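Local atomic coordinates of endo-1,4-beta-xylanase (Pseudoalteromonas haloplanktis, PDB entry 1H12), a protein that hydrolyses internal beta-1,4 linkages of xylan at low temperature, as a cold-adapted family 8 glycoside hydrolase, and probably has activity on related beta-glucans. Residues T16-A21 and D292-G297; G120-K125 and E147-A152; I189-Y194 and Y266-Q271. All coordinates share one frame; numbering follows the deposited sequence.

Contact 1. Residues T16-A21 and D292-G297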
loop_
_atom_site.group_PDB
_atom_site.type_symbol
_atom_site.label_atom_id
_atom_site.label_comp_id
_atom_site.label_asym_id
_atom_site.label_seq_id
_atom_site.Cartn_x
_atom_site.Cartn_y
_atom_site.Cartn_z
ATOM N N THR A 16 12.407 1.523 18.453
ATOM C CA THR A 16 11.423 2.409 19.066
ATOM C C THR A 16 10.376 2.793 18.029
ATOM O O THR A 16 10.710 3.501 17.099
ATOM C CB THR A 16 12.121 3.718 19.512
ATOM O OG1 THR A 16 13.122 3.415 20.461
ATOM C CG2 THR A 16 11.115 4.701 20.164
ATOM N N TYR A 17 9.154 2.324 18.172
ATOM C CA TYR A 17 8.050 2.670 17.288
ATOM C C TYR A 17 7.212 3.776 17.932
ATOM O O TYR A 17 6.857 3.712 19.114
ATOM C CB TYR A 17 7.171 1.430 17.045
ATOM C CG TYR A 17 7.848 0.467 16.071
ATOM C CD1 TYR A 17 8.814 -0.450 16.496
ATOM C CD2 TYR A 17 7.547 0.506 14.718
ATOM C CE1 TYR A 17 9.452 -1.272 15.631
ATOM C CE2 TYR A 17 8.201 -0.337 13.825
ATOM C CZ TYR A 17 9.153 -1.223 14.266
ATOM O OH TYR A 17 9.785 -2.046 13.349
ATOM N N ARG A 18 6.895 4.777 17.145
ATOM C CA ARG A 18 5.966 5.800 17.560
ATOM C C ARG A 18 4.574 5.237 17.605
ATOM O O ARG A 18 4.194 4.340 16.825
ATOM C CB ARG A 18 5.965 6.976 16.598
ATOM C CG ARG A 18 7.257 7.737 16.555
ATOM C CD ARG A 18 7.300 8.828 15.491
ATOM N NE ARG A 18 6.298 9.856 15.737
ATOM C CZ ARG A 18 6.125 10.913 14.950
ATOM N NH1 ARG A 18 6.825 11.011 13.832
ATOM N NH2 ARG A 18 5.253 11.849 15.249
ATOM N N ASN A 19 3.784 5.788 18.521
ATOM C CA ASN A 19 2.342 5.601 18.601
ATOM C C ASN A 19 1.715 6.952 18.391
ATOM O O ASN A 19 1.554 7.748 19.330
ATOM C CB ASN A 19 1.960 4.986 19.961
ATOM C CG ASN A 19 0.483 4.656 20.075
ATOM O OD1 ASN A 19 -0.360 5.225 19.390
ATOM N ND2 ASN A 19 0.158 3.709 20.982
ATOM N N LEU A 20 1.427 7.275 17.135
ATOM C CA LEU A 20 0.927 8.590 16.757
ATOM C C LEU A 20 -0.365 8.917 17.462
ATOM O O LEU A 20 -0.552 10.052 17.942
ATOM C CB LEU A 20 0.799 8.717 15.246
ATOM C CG LEU A 20 0.267 10.026 14.748
ATOM C CD1 LEU A 20 1.146 11.209 15.093
ATOM C CD2 LEU A 20 0.147 9.971 13.195
ATOM N N ALA A 21 -1.273 7.968 17.570
ATOM C CA ALA A 21 -2.520 8.201 18.248
ATOM C C ALA A 21 -2.306 8.593 19.711
ATOM O O ALA A 21 -3.017 9.464 20.223
ATOM C CB ALA A 21 -3.429 6.992 18.147
ATOM N N ASP A 292 8.159 5.288 5.458
ATOM C CA ASP A 292 9.591 5.274 5.309
ATOM C C ASP A 292 10.262 6.123 6.383
ATOM O O ASP A 292 11.302 5.723 6.960
ATOM C CB ASP A 292 10.015 5.702 3.938
ATOM C CG ASP A 292 11.462 5.367 3.668
ATOM O OD1 ASP A 292 12.294 6.304 3.490
ATOM O OD2 ASP A 292 11.791 4.165 3.646
ATOM N N ALA A 293 9.717 7.307 6.631
ATOM C CA ALA A 293 10.285 8.151 7.663
ATOM C C ALA A 293 10.273 7.465 9.031
ATOM O O ALA A 293 11.230 7.514 9.786
ATOM C CB ALA A 293 9.517 9.471 7.721
ATOM N N HIS A 294 9.137 6.860 9.376
ATOM C CA HIS A 294 8.986 6.176 10.659
ATOM C C HIS A 294 9.953 5.019 10.764
ATOM O O HIS A 294 10.704 4.880 11.751
ATOM C CB HIS A 294 7.538 5.694 10.807
ATOM C CG HIS A 294 7.242 5.127 12.142
ATOM N ND1 HIS A 294 6.205 4.249 12.366
ATOM C CD2 HIS A 294 7.821 5.324 13.353
ATOM C CE1 HIS A 294 6.173 3.939 13.663
ATOM N NE2 HIS A 294 7.154 4.579 14.294
ATOM N N LEU A 295 9.956 4.136 9.763
ATOM C CA LEU A 295 10.728 2.902 9.840
ATOM C C LEU A 295 12.211 3.112 9.603
ATOM O O LEU A 295 12.998 2.392 10.232
ATOM C CB LEU A 295 10.163 1.877 8.836
ATOM C CG LEU A 295 9.042 1.011 9.347
ATOM C CD1 LEU A 295 9.541 -0.046 10.345
ATOM C CD2 LEU A 295 7.888 1.815 9.949
ATOM N N MET A 296 12.607 3.987 8.689
ATOM C CA MET A 296 13.989 4.141 8.288
ATOM C C MET A 296 14.586 5.518 8.585
ATOM O O MET A 296 15.805 5.674 8.356
ATOM C CB MET A 296 14.172 3.794 6.844
ATOM C CG MET A 296 14.086 2.340 6.581
ATOM S SD MET A 296 15.036 1.267 7.352
ATOM C CE MET A 296 15.758 1.484 7.331
ATOM N N GLY A 297 13.801 6.444 9.117
ATOM C CA GLY A 297 14.293 7.747 9.544
ATOM C C GLY A 297 13.832 8.865 8.622
ATOM O O GLY A 297 13.734 8.713 7.410
#
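Tyr17 turns one edge of its ring toward the face of the His294 imidazole in an offset edge-to-face pair, the planes 86° apart and Tyr17 CD2 3.8 Å from His294 CE1. Further out on the same ring, Tyr17 CE2 lies 3.7 Å from Leu295 CD1, while the hydroxyl at the tip is hydrogen-bonded to the backbone N of Phe399 near the C terminus. Next along the chain, Arg18 N donates to His294 NE2 over 2.9 Å, approaching 16° out of the imidazole plane. With CG of His294 anti to its backbone N (chi1 -173°), the ring reaches out from helix 283-296 to meet this N-H. Arg18 CB, 3.5 Å from His294 NE2, CG and CD run along the imidazole; the chain bends only at chi3, and its guanidinium forms a salt bridge with Glu23. Asn19 follows as N-cap of helix 20-23, its OD1 accepting from Gln22 N. The contact thus joins the N-terminal loop to the C-terminal end of helix 283-296. Accepting at NE2 requires that nitrogen to be unprotonated, so the His294 ring is probably the neutral tautomer with its proton on ND1.

Contact 2. Residues G120-K125 and E147-A152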
loop_
_atom_site.group_PDB
_atom_site.type_symbol
_atom_site.label_atom_id
_atom_site.label_comp_id
_atom_site.label_asym_id
_atom_site.label_seq_id
_atom_site.Cartn_x
_atom_site.Cartn_y
_atom_site.Cartn_z
ATOM N N GLY A 120 4.721 -16.724 -12.990
ATOM C CA GLY A 120 4.837 -16.514 -11.571
ATOM C C GLY A 120 4.406 -15.183 -11.029
ATOM O O GLY A 120 4.500 -14.975 -9.827
ATOM N N VAL A 121 3.950 -14.258 -11.880
ATOM C CA VAL A 121 3.376 -13.009 -11.374
ATOM C C VAL A 121 1.906 -13.244 -11.023
ATOM O O VAL A 121 1.329 -14.255 -11.428
ATOM C CB VAL A 121 3.564 -11.806 -12.326
ATOM C CG1 VAL A 121 5.023 -11.752 -12.826
ATOM C CG2 VAL A 121 2.604 -11.784 -13.481
ATOM N N TYR A 122 1.325 -12.316 -10.298
ATOM C CA TYR A 122 -0.009 -12.495 -9.740
ATOM C C TYR A 122 -1.017 -11.647 -10.489
ATOM O O TYR A 122 -0.921 -10.408 -10.542
ATOM C CB TYR A 122 0.044 -12.187 -8.214
ATOM C CG TYR A 122 0.706 -13.309 -7.437
ATOM C CD1 TYR A 122 2.018 -13.633 -7.615
ATOM C CD2 TYR A 122 -0.056 -14.110 -6.601
ATOM C CE1 TYR A 122 2.567 -14.755 -7.001
ATOM C CE2 TYR A 122 0.472 -15.194 -5.960
ATOM C CZ TYR A 122 1.788 -15.558 -6.180
ATOM O OH TYR A 122 2.267 -16.701 -5.611
ATOM N N ALA A 123 -1.975 -12.322 -11.091
ATOM C CA ALA A 123 -3.022 -11.684 -11.903
ATOM C C ALA A 123 -3.801 -10.682 -11.064
ATOM O O ALA A 123 -4.362 -11.031 -10.032
ATOM C CB ALA A 123 -3.953 -12.774 -12.386
ATOM N N TRP A 124 -3.853 -9.442 -11.533
ATOM C CA TRP A 124 -4.353 -8.369 -10.692
ATOM C C TRP A 124 -5.841 -8.393 -10.465
ATOM O O TRP A 124 -6.305 -7.850 -9.477
ATOM C CB TRP A 124 -3.888 -7.001 -11.155
ATOM C CG TRP A 124 -4.714 -6.368 -12.229
ATOM C CD1 TRP A 124 -4.605 -6.522 -13.573
ATOM C CD2 TRP A 124 -5.776 -5.409 -12.027
ATOM N NE1 TRP A 124 -5.503 -5.700 -14.207
ATOM C CE2 TRP A 124 -6.223 -5.006 -13.269
ATOM C CE3 TRP A 124 -6.356 -4.843 -10.903
ATOM C CZ2 TRP A 124 -7.218 -4.032 -13.432
ATOM C CZ3 TRP A 124 -7.330 -3.921 -11.035
ATOM C CH2 TRP A 124 -7.753 -3.499 -12.306
ATOM N N LYS A 125 -6.586 -8.976 -11.411
ATOM C CA LYS A 125 -8.043 -8.962 -11.353
ATOM C C LYS A 125 -8.645 -10.322 -11.643
ATOM O O LYS A 125 -8.486 -10.858 -12.755
ATOM C CB LYS A 125 -8.626 -7.943 -12.323
ATOM C CG LYS A 125 -10.091 -7.716 -12.152
ATOM C CD LYS A 125 -10.729 -6.824 -13.238
ATOM C CE LYS A 125 -10.424 -5.443 -13.016
ATOM N NZ LYS A 125 -11.276 -4.675 -14.133
ATOM N N GLU A 147 4.955 -6.857 -4.083
ATOM C CA GLU A 147 5.775 -6.263 -3.047
ATOM C C GLU A 147 5.229 -6.533 -1.649
ATOM O O GLU A 147 5.969 -6.925 -0.736
ATOM C CB GLU A 147 5.942 -4.751 -3.265
ATOM C CG GLU A 147 6.672 -4.389 -4.533
ATOM C CD GLU A 147 6.931 -2.923 -4.685
ATOM O OE1 GLU A 147 5.898 -2.158 -4.518
ATOM O OE2 GLU A 147 8.048 -2.484 -4.931
ATOM N N TYR A 148 3.933 -6.264 -1.453
ATOM C CA TYR A 148 3.307 -6.513 -0.163
ATOM C C TYR A 148 3.249 -8.000 0.154
ATOM O O TYR A 148 3.392 -8.382 1.318
ATOM C CB TYR A 148 1.933 -5.863 -0.057
ATOM C CG TYR A 148 1.921 -4.434 0.423
ATOM C CD1 TYR A 148 1.830 -4.158 1.774
ATOM C CD2 TYR A 148 1.985 -3.368 -0.459
ATOM C CE1 TYR A 148 1.724 -2.878 2.232
ATOM C CE2 TYR A 148 1.930 -2.057 0.007
ATOM C CZ TYR A 148 1.784 -1.825 1.367
ATOM O OH TYR A 148 1.667 -0.547 1.868
ATOM N N PHE A 149 3.018 -8.884 -0.847
ATOM C CA PHE A 149 3.030 -10.290 -0.552
ATOM C C PHE A 149 4.380 -10.709 0.012
ATOM O O PHE A 149 4.462 -11.450 0.998
ATOM C CB PHE A 149 2.755 -11.170 -1.792
ATOM C CG PHE A 149 1.331 -11.209 -2.325
ATOM C CD1 PHE A 149 0.237 -11.396 -1.485
ATOM C CD2 PHE A 149 1.088 -11.176 -3.680
ATOM C CE1 PHE A 149 -1.026 -11.527 -1.989
ATOM C CE2 PHE A 149 -0.190 -11.313 -4.189
ATOM C CZ PHE A 149 -1.253 -11.485 -3.327
ATOM N N ALA A 150 5.473 -10.270 -0.651
ATOM C CA ALA A 150 6.808 -10.637 -0.162
ATOM C C ALA A 150 7.040 -10.134 1.245
ATOM O O ALA A 150 7.554 -10.851 2.109
ATOM C CB ALA A 150 7.858 -10.086 -1.098
ATOM N N PHE A 151 6.685 -8.876 1.474
ATOM C CA PHE A 151 6.804 -8.266 2.792
ATOM C C PHE A 151 6.032 -9.086 3.841
ATOM O O PHE A 151 6.552 -9.425 4.911
ATOM C CB PHE A 151 6.305 -6.828 2.739
ATOM C CG PHE A 151 6.353 -6.130 4.061
ATOM C CD1 PHE A 151 7.554 -5.682 4.622
ATOM C CD2 PHE A 151 5.193 -5.900 4.774
ATOM C CE1 PHE A 151 7.612 -5.087 5.839
ATOM C CE2 PHE A 151 5.216 -5.277 5.995
ATOM C CZ PHE A 151 6.438 -4.872 6.544
ATOM N N ALA A 152 4.765 -9.353 3.564
ATOM C CA ALA A 152 3.944 -10.053 4.507
ATOM C C ALA A 152 4.441 -11.457 4.801
ATOM O O ALA A 152 4.452 -11.904 5.959
ATOM C CB ALA A 152 2.502 -10.077 3.984
#
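Tyr122 lays the root of its side chain against the outer corner of the Phe149 ring, and a single carbon, Phe149 CE2, receives nearly all of the contact. Starting at Tyr122 CB, the distance to Phe149 CE2 is 4.1 Å. It shortens to 3.9 Å between Tyr122 CG and the same carbon, and to 3.7 Å at Tyr122 CD2, the closest approach of the pair. Past CD2 the ring draws away, CE2, CZ and OH all lying beyond 4.2 Å. CG of Tyr122 stands anti to the carbonyl carbon (chi1 -75°), a setting that leads the ring past Phe149 so that its inner end does the touching. Phe149 CD2 rides 4.2 Å above the plane of the tyrosine ring, displaced toward its rim. The planes are inclined at 55° with centroids 5.2 Å apart, an oblique meeting that is neither a stack nor an edge-to-face pair. In the (alpha/alpha)6 barrel expected of family 8, this joins the chain entering strand 123-128 of the five-stranded antiparallel sheet to barrel helix 143-160. Met175 of helix 168-182 and Gln107 at the end of helix 93-107 each touch both aromatic side chains, so the pair is wedged between neighbouring helices and buried. Trp100 also packs on Tyr122, and Ala103 on Phe149. The backbone N of Tyr122 is hydrogen-bonded to the carboxylate of Glu146, the residue just before the helical segment 147-152.

Contact 3. Residues I189-Y194 and Y266-Q271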
loop_
_atom_site.group_PDB
_atom_site.type_symbol
_atom_site.label_atom_id
_atom_site.label_comp_id
_atom_site.label_asym_id
_atom_site.label_seq_id
_atom_site.Cartn_x
_atom_site.Cartn_y
_atom_site.Cartn_z
ATOM N N ILE A 189 10.801 -0.445 -9.515
ATOM C CA ILE A 189 9.582 -1.228 -9.718
ATOM C C ILE A 189 8.829 -0.770 -10.944
ATOM O O ILE A 189 8.611 0.418 -11.176
ATOM C CB ILE A 189 8.736 -1.194 -8.424
ATOM C CG1 ILE A 189 7.634 -2.241 -8.434
ATOM C CG2 ILE A 189 8.202 0.185 -8.121
ATOM C CD1 ILE A 189 8.084 -3.662 -8.249
ATOM N N ARG A 190 8.405 -1.738 -11.747
ATOM C CA ARG A 190 7.637 -1.466 -12.937
ATOM C C ARG A 190 6.156 -1.216 -12.600
ATOM O O ARG A 190 5.584 -1.807 -11.714
ATOM C CB ARG A 190 7.702 -2.680 -13.867
ATOM C CG ARG A 190 9.025 -2.829 -14.587
ATOM C CD ARG A 190 9.052 -4.095 -15.422
ATOM N NE ARG A 190 10.191 -4.193 -16.322
ATOM C CZ ARG A 190 10.298 -3.591 -17.483
ATOM N NH1 ARG A 190 9.314 -2.874 -17.980
ATOM N NH2 ARG A 190 11.417 -3.676 -18.182
ATOM N N PHE A 191 5.552 -0.353 -13.446
ATOM C CA PHE A 191 4.117 -0.387 -13.587
ATOM C C PHE A 191 3.650 -1.589 -14.379
ATOM O O PHE A 191 2.626 -2.195 -14.052
ATOM C CB PHE A 191 3.617 0.914 -14.232
ATOM C CG PHE A 191 2.115 0.936 -14.369
ATOM C CD1 PHE A 191 1.313 1.124 -13.288
ATOM C CD2 PHE A 191 1.529 0.771 -15.619
ATOM C CE1 PHE A 191 -0.050 1.164 -13.428
ATOM C CE2 PHE A 191 0.170 0.764 -15.749
ATOM C CZ PHE A 191 -0.609 0.994 -14.664
ATOM N N SER A 192 4.387 -1.947 -15.431
ATOM C CA SER A 192 4.013 -3.045 -16.307
ATOM C C SER A 192 5.238 -3.762 -16.852
ATOM O O SER A 192 6.181 -3.106 -17.276
ATOM C CB SER A 192 3.225 -2.516 -17.494
ATOM O OG SER A 192 2.966 -3.536 -18.477
ATOM N N PRO A 193 5.197 -5.077 -16.945
ATOM C CA PRO A 193 6.237 -5.802 -17.683
ATOM C C PRO A 193 6.380 -5.369 -19.138
ATOM O O PRO A 193 7.396 -5.636 -19.755
ATOM C CB PRO A 193 5.764 -7.266 -17.644
ATOM C CG PRO A 193 4.995 -7.344 -16.389
ATOM C CD PRO A 193 4.259 -6.033 -16.318
ATOM N N TYR A 194 5.330 -4.783 -19.707
ATOM C CA TYR A 194 5.210 -4.530 -21.146
ATOM C C TYR A 194 5.533 -3.115 -21.543
ATOM O O TYR A 194 5.462 -2.795 -22.736
ATOM C CB TYR A 194 3.840 -4.910 -21.623
ATOM C CG TYR A 194 3.458 -6.335 -21.329
ATOM C CD1 TYR A 194 3.942 -7.396 -22.064
ATOM C CD2 TYR A 194 2.678 -6.637 -20.222
ATOM C CE1 TYR A 194 3.674 -8.685 -21.736
ATOM C CE2 TYR A 194 2.388 -7.924 -19.874
ATOM C CZ TYR A 194 2.876 -8.956 -20.644
ATOM O OH TYR A 194 2.571 -10.260 -20.306
ATOM N N TYR A 266 -2.426 10.390 -21.555
ATOM C CA TYR A 266 -2.461 8.951 -21.830
ATOM C C TYR A 266 -1.240 8.533 -22.607
ATOM O O TYR A 266 -0.747 9.267 -23.491
ATOM C CB TYR A 266 -3.747 8.629 -22.592
ATOM C CG TYR A 266 -4.973 8.773 -21.739
ATOM C CD1 TYR A 266 -5.301 7.777 -20.827
ATOM C CD2 TYR A 266 -5.768 9.901 -21.746
ATOM C CE1 TYR A 266 -6.391 7.912 -20.018
ATOM C CE2 TYR A 266 -6.873 10.042 -20.901
ATOM C CZ TYR A 266 -7.194 8.998 -20.064
ATOM O OH TYR A 266 -8.280 9.060 -19.241
ATOM N N ILE A 267 -0.749 7.340 -22.264
ATOM C CA ILE A 267 0.399 6.732 -22.934
ATOM C C ILE A 267 0.196 5.273 -23.365
ATOM O O ILE A 267 1.040 4.748 -24.056
ATOM C CB ILE A 267 1.665 6.827 -22.110
ATOM C CG1 ILE A 267 1.555 6.164 -20.765
ATOM C CG2 ILE A 267 2.157 8.238 -21.953
ATOM C CD1 ILE A 267 2.863 5.826 -20.102
ATOM N N PHE A 268 -0.850 4.599 -22.949
ATOM C CA PHE A 268 -1.062 3.221 -23.385
ATOM C C PHE A 268 -2.534 2.843 -23.416
ATOM O O PHE A 268 -3.357 3.356 -22.625
ATOM C CB PHE A 268 -0.253 2.192 -22.516
ATOM C CG PHE A 268 -0.732 2.026 -21.096
ATOM C CD1 PHE A 268 -1.735 1.119 -20.773
ATOM C CD2 PHE A 268 -0.237 2.816 -20.076
ATOM C CE1 PHE A 268 -2.202 0.979 -19.463
ATOM C CE2 PHE A 268 -0.745 2.641 -18.787
ATOM C CZ PHE A 268 -1.741 1.768 -18.536
ATOM N N ASN A 269 -2.887 1.938 -24.330
ATOM C CA ASN A 269 -4.245 1.437 -24.430
ATOM C C ASN A 269 -4.616 0.637 -23.182
ATOM O O ASN A 269 -3.914 -0.264 -22.811
ATOM C CB ASN A 269 -4.404 0.572 -25.662
ATOM C CG ASN A 269 -4.529 1.363 -26.957
ATOM O OD1 ASN A 269 -4.150 0.826 -28.096
ATOM N ND2 ASN A 269 -5.037 2.516 -26.889
ATOM N N GLY A 270 -5.724 1.027 -22.585
ATOM C CA GLY A 270 -6.192 0.430 -21.323
ATOM C C GLY A 270 -5.943 1.300 -20.107
ATOM O O GLY A 270 -6.400 0.958 -19.006
ATOM N N GLN A 271 -5.196 2.379 -20.237
ATOM C CA GLN A 271 -4.821 3.232 -19.089
ATOM C C GLN A 271 -6.066 3.834 -18.530
ATOM O O GLN A 271 -6.911 4.413 -19.206
ATOM C CB GLN A 271 -3.875 4.303 -19.580
ATOM C CG GLN A 271 -3.391 5.249 -18.537
ATOM C CD GLN A 271 -2.413 6.266 -19.088
ATOM O OE1 GLN A 271 -2.202 7.379 -18.428
ATOM N NE2 GLN A 271 -1.823 5.968 -20.167
#
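Phe191 and Phe268 reach toward each other from two loops and meet through the outer ends of their rings. The side chains cross at about a right angle, while the ring planes are inclined at only 46° and the centroids lie 5.7 Å apart, an oblique pairing rather than a stack or a T. Phe191 CE2 makes the closest approach, 3.5 Å from Phe268 CZ, and is 3.7 Å from Phe268 CE2. Phe268 CZ comes in at the edge of the Phe191 ring, near its plane. Phe191 extends with CG anti to its backbone N (chi1 -179°), which carries the ring out from its loop. Phe268 instead places CG between its own N and carbonyl carbon (chi1 69°), and its ring is backed by Gln271 CB, 3.5 Å above the plane on the side opposite Phe191. That backing comes from a type II beta turn, Phe268 to Gln271, closed by Gln271 N to Phe268 O at 3.2 Å, with Gly270 taking the positive phi that this turn requires at its third position. Both segments lie in long connections between helices of the (alpha/alpha)6 barrel expected of family 8: 189-194 starts at the end of strand 188-189 of a small hairpin, and 266-271 follows helix 219-243. The first loop has its own bracing. Ser192 OG accepts from Tyr194 N at 2.9 Å, forming an ST turn, and Arg190 NH1 donates to Ser192 O at 3.2 Å in the carbonyl plane. The same Arg190 NH1 pairs with Asp196 in a salt bridge, so the guanidinium clasps the turn that follows Phe191. The aromatic pair lies at the surface, and Phe268 also touches a neighbouring molecule in the crystal, which may influence how its loop is posed.

In the fold
From the N terminus, residues 16-21 open the widest loop, which contact 1 closes after 270 intervening residues at the end of helix 283-296. Inside it, contact 2 closes a short loop of 21 residues between the sheet strand 123-128 and helix 143-160. Contact 3 then opens at 189-194 and closes after 71 intervening residues, linking two surface loops that precede and follow helices 206-215 and 219-243 in the chain. Contacts 2 and 3 thus follow in series, both nested within contact 1, and none cross. The centres of contacts 2 and 3 lie about 17 Å apart and they touch where Ile189 packs on Glu147; contact 1 lies across the chain's centre from both, its centre about 25 Å and 33 Å away.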